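Local coordinates for protein exopolygalacturonate lyase (Vibrio vulnificus, PDB 5A29) that probably cleaves pectic polysaccharides such as polygalacturonate by beta-elimination as a metal-binding lyase of polysaccharide lyase family 2, at residues D332-L344 with E415-Q427. Sequence-based numbering, arbitrary orientation.
Sequences DKSIVFNNALIEL and EYLLPILRAYRLQ. With SRT (S,R meso-tartaric acid), chain D; SRT (S,R meso-tartaric acid), chain R; EDO (1,2-ethanediol), chain F.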
ATOM      1  N   ASP A 332     -10.808   5.249  -4.243  1.00 16.30           N
ATOM      2  CA  ASP A 332     -11.363   5.095  -2.886  1.00 19.75           C
ATOM      3  C   ASP A 332     -10.439   4.142  -2.112  1.00 18.46           C
ATOM      4  O   ASP A 332     -10.167   4.387  -0.983  1.00 16.20           O
ATOM      5  CB  ASP A 332     -12.751   4.491  -2.890  1.00 19.74           C
ATOM      6  CG  ASP A 332     -12.844   3.187  -3.747  1.00 29.81           C
ATOM      7  OD1 ASP A 332     -12.210   3.090  -4.825  1.00 26.18           O
ATOM      8  OD2 ASP A 332     -13.518   2.232  -3.326  1.00 36.68           O
ATOM      9  N   LYS A 333      -9.957   3.075  -2.744  1.00 18.42           N
ATOM     10  CA  LYS A 333      -9.034   2.204  -2.039  1.00 17.75           C
ATOM     11  C   LYS A 333      -7.785   2.946  -1.509  1.00 16.85           C
ATOM     12  O   LYS A 333      -7.350   2.694  -0.384  1.00 15.15           O
ATOM     13  CB  LYS A 333      -8.593   1.062  -2.944  1.00 17.87           C
ATOM     14  CG  LYS A 333      -7.714   0.077  -2.205  1.00 19.68           C
ATOM     15  CD  LYS A 333      -7.325  -1.104  -3.092  1.00 24.63           C
ATOM     16  CE  LYS A 333      -6.529  -2.124  -2.285  1.00 34.41           C
ATOM     17  NZ  LYS A 333      -5.786  -2.931  -3.280  1.00 40.00           N
ATOM     18  N   SER A 334      -7.143   3.789  -2.315  1.00 15.58           N
ATOM     19  CA  SER A 334      -5.955   4.497  -1.807  1.00 16.83           C
ATOM     20  C   SER A 334      -6.322   5.431  -0.636  1.00 16.70           C
ATOM     21  O   SER A 334      -5.452   5.715   0.162  1.00 19.33           O
ATOM     22  CB  SER A 334      -5.311   5.397  -2.883  1.00 20.70           C
ATOM     23  OG  SER A 334      -4.906   4.547  -3.991  1.00 30.55           O
ATOM     24  N   ILE A 335      -7.565   5.898  -0.584  1.00 16.23           N
ATOM     25  CA  ILE A 335      -7.990   6.835   0.472  1.00 15.21           C
ATOM     26  C   ILE A 335      -8.447   6.062   1.721  1.00 19.58           C
ATOM     27  O   ILE A 335      -7.928   6.336   2.821  1.00 18.42           O
ATOM     28  CB  ILE A 335      -9.146   7.705  -0.019  1.00 16.34           C
ATOM     29  CG1 ILE A 335      -8.650   8.629  -1.142  1.00 15.57           C
ATOM     30  CG2 ILE A 335      -9.762   8.503   1.147  1.00 17.98           C
ATOM     31  CD1 ILE A 335      -9.870   9.254  -1.867  1.00 17.41           C
ATOM     32  N   VAL A 336      -9.427   5.158   1.563  1.00 16.76           N
ATOM     33  CA  VAL A 336     -10.083   4.533   2.745  1.00 17.82           C
ATOM     34  C   VAL A 336      -9.387   3.254   3.227  1.00 16.92           C
ATOM     35  O   VAL A 336      -9.793   2.689   4.250  1.00 16.99           O
ATOM     36  CB  VAL A 336     -11.609   4.273   2.570  1.00 20.07           C
ATOM     37  CG1 VAL A 336     -12.307   5.620   2.193  1.00 20.64           C
ATOM     38  CG2 VAL A 336     -11.925   3.118   1.603  1.00 18.74           C
ATOM     39  N   PHE A 337      -8.430   2.769   2.453  1.00 18.36           N
ATOM     40  CA  PHE A 337      -7.691   1.589   2.869  1.00 17.65           C
ATOM     41  C   PHE A 337      -6.225   2.001   3.092  1.00 18.46           C
ATOM     42  O   PHE A 337      -5.805   2.125   4.249  1.00 16.11           O
ATOM     43  CB  PHE A 337      -7.819   0.448   1.820  1.00 18.42           C
ATOM     44  CG  PHE A 337      -7.000  -0.758   2.155  1.00 19.57           C
ATOM     45  CD1 PHE A 337      -7.215  -1.453   3.384  1.00 18.12           C
ATOM     46  CD2 PHE A 337      -6.042  -1.237   1.261  1.00 19.34           C
ATOM     47  CE1 PHE A 337      -6.442  -2.610   3.692  1.00 18.65           C
ATOM     48  CE2 PHE A 337      -5.245  -2.368   1.567  1.00 19.88           C
ATOM     49  CZ  PHE A 337      -5.472  -3.067   2.784  1.00 18.15           C
ATOM     50  N   ASN A 338      -5.437   2.264   2.021  1.00 17.81           N
ATOM     51  CA  ASN A 338      -4.009   2.444   2.212  1.00 17.50           C
ATOM     52  C   ASN A 338      -3.712   3.665   3.074  1.00 17.19           C
ATOM     53  O   ASN A 338      -3.053   3.542   4.121  1.00 17.90           O
ATOM     54  CB  ASN A 338      -3.226   2.584   0.864  1.00 18.07           C
ATOM     55  CG  ASN A 338      -3.451   1.380  -0.040  1.00 20.93           C
ATOM     56  OD1 ASN A 338      -4.354   1.425  -0.852  1.00 19.38           O
ATOM     57  ND2 ASN A 338      -2.780   0.266   0.226  1.00 16.72           N
ATOM     58  N   ASN A 339      -4.215   4.822   2.670  1.00 13.91           N
ATOM     59  CA  ASN A 339      -3.785   6.018   3.447  1.00 17.16           C
ATOM     60  C   ASN A 339      -4.478   6.057   4.824  1.00 16.53           C
ATOM     61  O   ASN A 339      -3.905   6.583   5.799  1.00 17.41           O
ATOM     62  CB  ASN A 339      -4.028   7.294   2.690  1.00 15.88           C
ATOM     63  CG  ASN A 339      -3.456   8.518   3.448  1.00 17.59           C
ATOM     64  OD1 ASN A 339      -2.228   8.622   3.651  1.00 17.28           O
ATOM     65  ND2 ASN A 339      -4.357   9.371   3.914  1.00 18.27           N
ATOM     66  N   ALA A 340      -5.681   5.497   4.899  1.00 15.13           N
ATOM     67  CA  ALA A 340      -6.339   5.414   6.197  1.00 15.19           C
ATOM     68  C   ALA A 340      -5.491   4.600   7.192  1.00 17.39           C
ATOM     69  O   ALA A 340      -5.372   4.991   8.348  1.00 15.89           O
ATOM     70  CB  ALA A 340      -7.748   4.794   6.057  1.00 16.95           C
ATOM     71  N   LEU A 341      -4.929   3.470   6.771  1.00 15.25           N
ATOM     72  CA  LEU A 341      -4.073   2.684   7.659  1.00 16.30           C
ATOM     73  C   LEU A 341      -2.847   3.456   8.086  1.00 18.33           C
ATOM     74  O   LEU A 341      -2.455   3.375   9.263  1.00 16.72           O
ATOM     75  CB  LEU A 341      -3.648   1.333   7.020  1.00 16.03           C
ATOM     76  CG  LEU A 341      -4.832   0.370   6.910  1.00 15.68           C
ATOM     77  CD1 LEU A 341      -4.198  -0.861   6.170  1.00 16.47           C
ATOM     78  CD2 LEU A 341      -5.481  -0.114   8.243  1.00 16.40           C
ATOM     79  N   ILE A 342      -2.233   4.185   7.158  1.00 16.34           N
ATOM     80  CA  ILE A 342      -1.073   4.980   7.528  1.00 16.60           C
ATOM     81  C   ILE A 342      -1.481   6.041   8.601  1.00 17.50           C
ATOM     82  O   ILE A 342      -0.774   6.253   9.609  1.00 19.34           O
ATOM     83  CB  ILE A 342      -0.505   5.671   6.270  1.00 21.04           C
ATOM     84  CG1 ILE A 342       0.161   4.592   5.400  1.00 21.29           C
ATOM     85  CG2 ILE A 342       0.518   6.772   6.626  1.00 23.72           C
ATOM     86  CD1 ILE A 342       1.312   3.844   6.062  1.00 19.13           C
ATOM     87  N   GLU A 343      -2.583   6.756   8.378  1.00 18.51           N
ATOM     88  CA  GLU A 343      -2.914   7.885   9.274  1.00 18.81           C
ATOM     89  C   GLU A 343      -3.315   7.343  10.623  1.00 19.20           C
ATOM     90  O   GLU A 343      -3.002   7.946  11.676  1.00 17.47           O
ATOM     91  CB  GLU A 343      -4.036   8.757   8.695  1.00 18.53           C
ATOM     92  CG  GLU A 343      -3.462   9.537   7.504  1.00 21.79           C
ATOM     93  CD  GLU A 343      -4.371  10.681   6.993  1.00 27.63           C
ATOM     94  OE1 GLU A 343      -5.504  10.867   7.523  1.00 27.02           O
ATOM     95  OE2 GLU A 343      -3.929  11.367   6.011  1.00 29.12           O
ATOM     96  N   LEU A 344      -4.042   6.222  10.638  1.00 17.10           N
ATOM     97  CA  LEU A 344      -4.347   5.591  11.924  1.00 17.57           C
ATOM     98  C   LEU A 344      -3.110   5.118  12.651  1.00 19.30           C
ATOM     99  O   LEU A 344      -3.073   5.156  13.894  1.00 20.65           O
ATOM    100  CB  LEU A 344      -5.340   4.394  11.768  1.00 16.05           C
ATOM    101  CG  LEU A 344      -6.780   4.924  11.342  1.00 17.58           C
ATOM    102  CD1 LEU A 344      -7.644   3.767  10.778  1.00 17.38           C
ATOM    103  CD2 LEU A 344      -7.528   5.617  12.486  1.00 17.86           C
ATOM    104  N   GLU A 415     -10.297  -6.053   3.271  1.00 17.61           N
ATOM    105  CA  GLU A 415      -9.383  -4.937   3.325  1.00 17.26           C
ATOM    106  C   GLU A 415     -10.045  -3.708   3.969  1.00 18.16           C
ATOM    107  O   GLU A 415      -9.433  -3.017   4.793  1.00 18.00           O
ATOM    108  CB  GLU A 415      -8.941  -4.515   1.883  1.00 20.09           C
ATOM    109  CG  GLU A 415      -8.054  -5.599   1.303  1.00 29.50           C
ATOM    110  CD  GLU A 415      -7.660  -5.341  -0.145  1.00 37.77           C
ATOM    111  OE1 GLU A 415      -8.427  -4.685  -0.876  1.00 36.24           O
ATOM    112  OE2 GLU A 415      -6.544  -5.746  -0.495  1.00 46.17           O
ATOM    113  N   TYR A 416     -11.235  -3.365   3.525  1.00 17.34           N
ATOM    114  CA  TYR A 416     -11.809  -2.034   3.910  1.00 17.68           C
ATOM    115  C   TYR A 416     -12.288  -2.072   5.382  1.00 16.83           C
ATOM    116  O   TYR A 416     -12.428  -1.027   6.043  1.00 16.95           O
ATOM    117  CB  TYR A 416     -13.060  -1.689   3.079  1.00 19.51           C
ATOM    118  CG  TYR A 416     -12.683  -1.177   1.695  1.00 26.65           C
ATOM    119  CD1 TYR A 416     -11.386  -1.373   1.171  1.00 26.66           C
ATOM    120  CD2 TYR A 416     -13.625  -0.534   0.908  1.00 32.97           C
ATOM    121  CE1 TYR A 416     -11.063  -0.945  -0.118  1.00 29.93           C
ATOM    122  CE2 TYR A 416     -13.305  -0.104  -0.383  1.00 33.66           C
ATOM    123  CZ  TYR A 416     -12.046  -0.312  -0.887  1.00 29.16           C
ATOM    124  OH  TYR A 416     -11.789   0.109  -2.191  1.00 32.24           O
ATOM    125  N   LEU A 417     -12.577  -3.262   5.848  1.00 14.62           N
ATOM    126  CA  LEU A 417     -12.903  -3.489   7.267  1.00 15.47           C
ATOM    127  C   LEU A 417     -11.804  -3.095   8.239  1.00 17.11           C
ATOM    128  O   LEU A 417     -12.080  -2.560   9.364  1.00 15.03           O
ATOM    129  CB  LEU A 417     -13.334  -4.961   7.470  1.00 15.89           C
ATOM    130  CG  LEU A 417     -13.604  -5.361   8.951  1.00 16.50           C
ATOM    131  CD1 LEU A 417     -14.870  -4.690   9.481  1.00 16.01           C
ATOM    132  CD2 LEU A 417     -13.829  -6.885   9.004  1.00 14.14           C
ATOM    133  N   LEU A 418     -10.548  -3.424   7.894  1.00 16.85           N
ATOM    134  CA  LEU A 418      -9.470  -3.217   8.856  1.00 16.64           C
ATOM    135  C   LEU A 418      -9.310  -1.769   9.399  1.00 17.54           C
ATOM    136  O   LEU A 418      -9.103  -1.588  10.605  1.00 16.33           O
ATOM    137  CB  LEU A 418      -8.150  -3.751   8.287  1.00 17.42           C
ATOM    138  CG  LEU A 418      -6.941  -3.764   9.291  1.00 18.86           C
ATOM    139  CD1 LEU A 418      -7.265  -4.752  10.421  1.00 20.00           C
ATOM    140  CD2 LEU A 418      -5.753  -4.281   8.507  1.00 19.07           C
ATOM    141  N   PRO A 419      -9.349  -0.751   8.518  1.00 17.66           N
ATOM    142  CA  PRO A 419      -9.257   0.636   8.999  1.00 16.42           C
ATOM    143  C   PRO A 419     -10.438   0.997   9.892  1.00 16.85           C
ATOM    144  O   PRO A 419     -10.256   1.827  10.804  1.00 17.53           O
ATOM    145  CB  PRO A 419      -9.271   1.492   7.705  1.00 17.69           C
ATOM    146  CG  PRO A 419      -8.867   0.557   6.623  1.00 17.17           C
ATOM    147  CD  PRO A 419      -9.356  -0.820   7.036  1.00 19.09           C
ATOM    148  N   ILE A 420     -11.630   0.464   9.609  1.00 15.02           N
ATOM    149  CA  ILE A 420     -12.805   0.800  10.406  1.00 15.29           C
ATOM    150  C   ILE A 420     -12.575   0.232  11.829  1.00 17.04           C
ATOM    151  O   ILE A 420     -12.842   0.905  12.822  1.00 14.39           O
ATOM    152  CB  ILE A 420     -14.063   0.232   9.778  1.00 15.34           C
ATOM    153  CG1 ILE A 420     -14.353   0.996   8.466  1.00 18.40           C
ATOM    154  CG2 ILE A 420     -15.286   0.255  10.710  1.00 15.51           C
ATOM    155  CD1 ILE A 420     -15.328   0.219   7.682  1.00 25.42           C
ATOM    156  N   LEU A 421     -12.058  -0.988  11.914  1.00 13.32           N
ATOM    157  CA  LEU A 421     -11.762  -1.611  13.224  1.00 15.54           C
ATOM    158  C   LEU A 421     -10.616  -0.905  13.919  1.00 16.23           C
ATOM    159  O   LEU A 421     -10.717  -0.665  15.158  1.00 16.70           O
ATOM    160  CB  LEU A 421     -11.400  -3.116  13.076  1.00 14.64           C
ATOM    161  CG  LEU A 421     -12.609  -3.963  12.594  1.00 14.61           C
ATOM    162  CD1 LEU A 421     -12.191  -5.452  12.355  1.00 14.75           C
ATOM    163  CD2 LEU A 421     -13.822  -3.850  13.552  1.00 16.22           C
ATOM    164  N   ARG A 422      -9.559  -0.538  13.201  1.00 16.27           N
ATOM    165  CA  ARG A 422      -8.489   0.186  13.886  1.00 17.70           C
ATOM    166  C   ARG A 422      -8.929   1.548  14.399  1.00 20.93           C
ATOM    167  O   ARG A 422      -8.524   1.967  15.485  1.00 20.29           O
ATOM    168  CB  ARG A 422      -7.244   0.342  13.046  1.00 17.44           C
ATOM    169  CG  ARG A 422      -6.562  -1.031  12.881  1.00 21.25           C
ATOM    170  CD  ARG A 422      -5.259  -0.908  12.123  1.00 19.71           C
ATOM    171  NE  ARG A 422      -4.624  -2.250  12.037  1.00 22.32           N
ATOM    172  CZ  ARG A 422      -3.525  -2.471  11.337  1.00 21.93           C
ATOM    173  NH1 ARG A 422      -2.948  -1.444  10.703  1.00 20.73           N
ATOM    174  NH2 ARG A 422      -3.006  -3.709  11.277  1.00 23.51           N
ATOM    175  N   ALA A 423      -9.805   2.191  13.618  1.00 16.67           N
ATOM    176  CA  ALA A 423     -10.310   3.507  13.992  1.00 15.96           C
ATOM    177  C   ALA A 423     -11.159   3.295  15.255  1.00 15.61           C
ATOM    178  O   ALA A 423     -11.104   4.118  16.177  1.00 18.73           O
ATOM    179  CB  ALA A 423     -11.191   4.065  12.838  1.00 15.38           C
ATOM    180  N   TYR A 424     -12.064   2.322  15.253  1.00 15.17           N
ATOM    181  CA  TYR A 424     -12.911   2.028  16.437  1.00 16.22           C
ATOM    182  C   TYR A 424     -12.055   1.784  17.683  1.00 20.06           C
ATOM    183  O   TYR A 424     -12.375   2.281  18.802  1.00 18.50           O
ATOM    184  CB  TYR A 424     -13.861   0.838  16.200  1.00 16.82           C
ATOM    185  CG  TYR A 424     -14.815   0.690  17.354  1.00 16.89           C
ATOM    186  CD1 TYR A 424     -14.447  -0.069  18.514  1.00 18.28           C
ATOM    187  CD2 TYR A 424     -16.048   1.348  17.361  1.00 17.83           C
ATOM    188  CE1 TYR A 424     -15.339  -0.168  19.604  1.00 19.71           C
ATOM    189  CE2 TYR A 424     -16.926   1.281  18.467  1.00 19.22           C
ATOM    190  CZ  TYR A 424     -16.550   0.523  19.579  1.00 20.83           C
ATOM    191  OH  TYR A 424     -17.385   0.438  20.652  1.00 20.43           O
ATOM    192  N   ARG A 425     -10.992   1.003  17.519  1.00 20.13           N
ATOM    193  CA  ARG A 425     -10.124   0.719  18.671  1.00 22.21           C
ATOM    194  C   ARG A 425      -9.490   2.029  19.221  1.00 25.10           C
ATOM    195  O   ARG A 425      -9.236   2.137  20.424  1.00 23.11           O
ATOM    196  CB  ARG A 425      -8.998  -0.251  18.285  1.00 22.21           C
ATOM    197  CG  ARG A 425      -8.101  -0.610  19.481  1.00 26.41           C
ATOM    198  CD  ARG A 425      -7.092  -1.732  19.230  1.00 32.75           C
ATOM    199  NE  ARG A 425      -6.327  -1.498  18.020  1.00 40.61           N
ATOM    200  CZ  ARG A 425      -5.204  -0.763  17.980  1.00 52.16           C
ATOM    201  NH1 ARG A 425      -4.765  -0.174  19.100  1.00 43.97           N
ATOM    202  NH2 ARG A 425      -4.532  -0.578  16.830  1.00 48.23           N
ATOM    203  N   LEU A 426      -9.266   3.027  18.372  1.00 20.21           N
ATOM    204  CA  LEU A 426      -8.784   4.332  18.853  1.00 21.07           C
ATOM    205  C   LEU A 426      -9.876   5.272  19.381  1.00 24.85           C
ATOM    206  O   LEU A 426      -9.574   6.147  20.223  1.00 30.36           O
ATOM    207  CB  LEU A 426      -7.958   5.045  17.768  1.00 21.48           C
ATOM    208  CG  LEU A 426      -6.737   4.315  17.196  1.00 23.20           C
ATOM    209  CD1 LEU A 426      -6.081   5.278  16.198  1.00 23.30           C
ATOM    210  CD2 LEU A 426      -5.766   3.885  18.322  1.00 27.46           C
ATOM    211  N   GLN A 427     -11.061   5.236  18.781  1.00 21.44           N
ATOM    212  CA  GLN A 427     -12.157   6.176  19.088  1.00 27.22           C
ATOM    213  C   GLN A 427     -13.419   5.360  18.922  1.00 22.20           C
ATOM    214  O   GLN A 427     -13.836   5.158  17.808  1.00 24.15           O
ATOM    215  CB  GLN A 427     -12.134   7.351  18.082  1.00 30.55           C
ATOM    216  CG  GLN A 427     -13.234   8.414  18.231  1.00 34.71           C
ATOM    217  CD  GLN A 427     -13.062   9.587  17.239  1.00 35.43           C
ATOM    218  OE1 GLN A 427     -11.950   9.995  16.905  1.00 35.06           O
ATOM    219  NE2 GLN A 427     -14.176  10.121  16.763  1.00 39.93           N
TER
HETATM  220  O1  SRT D1568      -6.648  11.170   0.761  0.60 45.19           O
HETATM  221  O11 SRT D1568      -8.215  12.551   1.369  0.60 21.27           O
HETATM  222  C1  SRT D1568      -7.329  11.732   1.649  0.60 33.05           C
HETATM  223  C2  SRT D1568      -6.883  11.431   3.066  0.60 34.08           C
HETATM  224  O2  SRT D1568      -6.345  12.651   3.438  0.60 36.11           O
HETATM  225  C3  SRT D1568      -7.852  11.000   4.194  0.60 35.92           C
HETATM  226  O3  SRT D1568      -9.211  11.078   3.839  0.60 41.05           O
HETATM  227  C4  SRT D1568      -7.651   9.616   4.786  0.60 39.75           C
HETATM  228  O4  SRT D1568      -7.818   9.616   6.037  0.60 39.59           O
HETATM  229  O41 SRT D1568      -7.321   8.602   4.070  0.60 21.87           O
HETATM  230  O1  SRT R1019      -2.031   0.719  -9.473  1.00 40.65           O
HETATM  231  O11 SRT R1019      -1.271   0.403  -7.470  1.00 46.34           O
HETATM  232  C1  SRT R1019      -2.126   0.197  -8.354  1.00 49.45           C
HETATM  233  C2  SRT R1019      -3.368  -0.639  -8.096  1.00 53.54           C
HETATM  234  O2  SRT R1019      -3.262  -2.017  -8.391  1.00 58.82           O
HETATM  235  C3  SRT R1019      -3.915  -0.341  -6.703  1.00 54.23           C
HETATM  236  O3  SRT R1019      -4.382   1.011  -6.867  1.00 48.55           O
HETATM  237  C4  SRT R1019      -4.962  -1.365  -6.322  1.00 57.86           C
HETATM  238  O4  SRT R1019      -4.522  -2.292  -5.612  1.00 51.38           O
HETATM  239  O41 SRT R1019      -6.157  -1.335  -6.772  1.00 58.52           O
HETATM  240  C1  EDO F1570      -4.096  -6.924  13.507  1.00 31.16           C
HETATM  241  O1  EDO F1570      -4.468  -5.772  12.760  1.00 33.57           O
HETATM  242  C2  EDO F1570      -2.927  -6.534  14.411  1.00 40.07           C
HETATM  243  O2  EDO F1570      -3.436  -5.657  15.426  1.00 48.73           O
HETATM  244  O   HOH W   1     -12.344   1.616   5.210  1.00 16.41           O
HETATM  245  O   HOH W   2      -3.173   1.229  10.945  1.00 22.00           O
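Pro-419 presses into helix 332-344 as a knob among Phe-337, Ala-340, Leu-341 and Leu-344, its CG 3.8 Å from Leu-341 CD2 and its CB against the Ala-340 methyl. In return Leu-344 fits among Pro-419, Arg-422, Ala-423 and Leu-426: CD1 reaches back to the Pro-419 carbonyl and CD2 lies beside CA and CB of Ala-423. With CG beside its own backbone N (chi1 -70°), Leu-341 carries CD2 across the Arg-422 side chain at about a right angle. Near the start of helix 417-426 the packing turns aromatic, with two CH-pi contacts. Val-336 CG2 sits over the centre of one face of the Tyr-416 ring, 4.1 Å from its centroid, and Glu-415 CB covers a face of the Phe-337 ring at 3.8 Å from the centroid, nearer the rim. Tyr-416 OH approaches Asp-332 OD2 at 3.0 Å, carboxylate and ring nearly perpendicular. This is knobs-into-holes packing of two helices crossing at 39°, axes 8.9 Å apart, within the (alpha/alpha)7 barrel of polysaccharide lyase family 2; helix 353-370 adds Tyr-367 against Val-336 and Tyr-416. Val-336 lies within the wider pi-type turn at 334-339; a water donates to its carbonyl oxygen and to that of Tyr-416. Against this buried core stands a looser, partly exposed side. At one end the extended Lys-333 reaches Glu-415 in a long salt bridge, NZ to OE1 4.0 Å, and its NZ donates more closely, at 2.7 Å, to O4 of a bound meso-tartaric acid. Along one flank, the Arg-422 guanidinium gives NH1 to a second water, which bridges to the Leu-341 carbonyl, and NH2 to ethanediol O1 in its plane, 2.9 Å away; Glu-475 pairs with its NE.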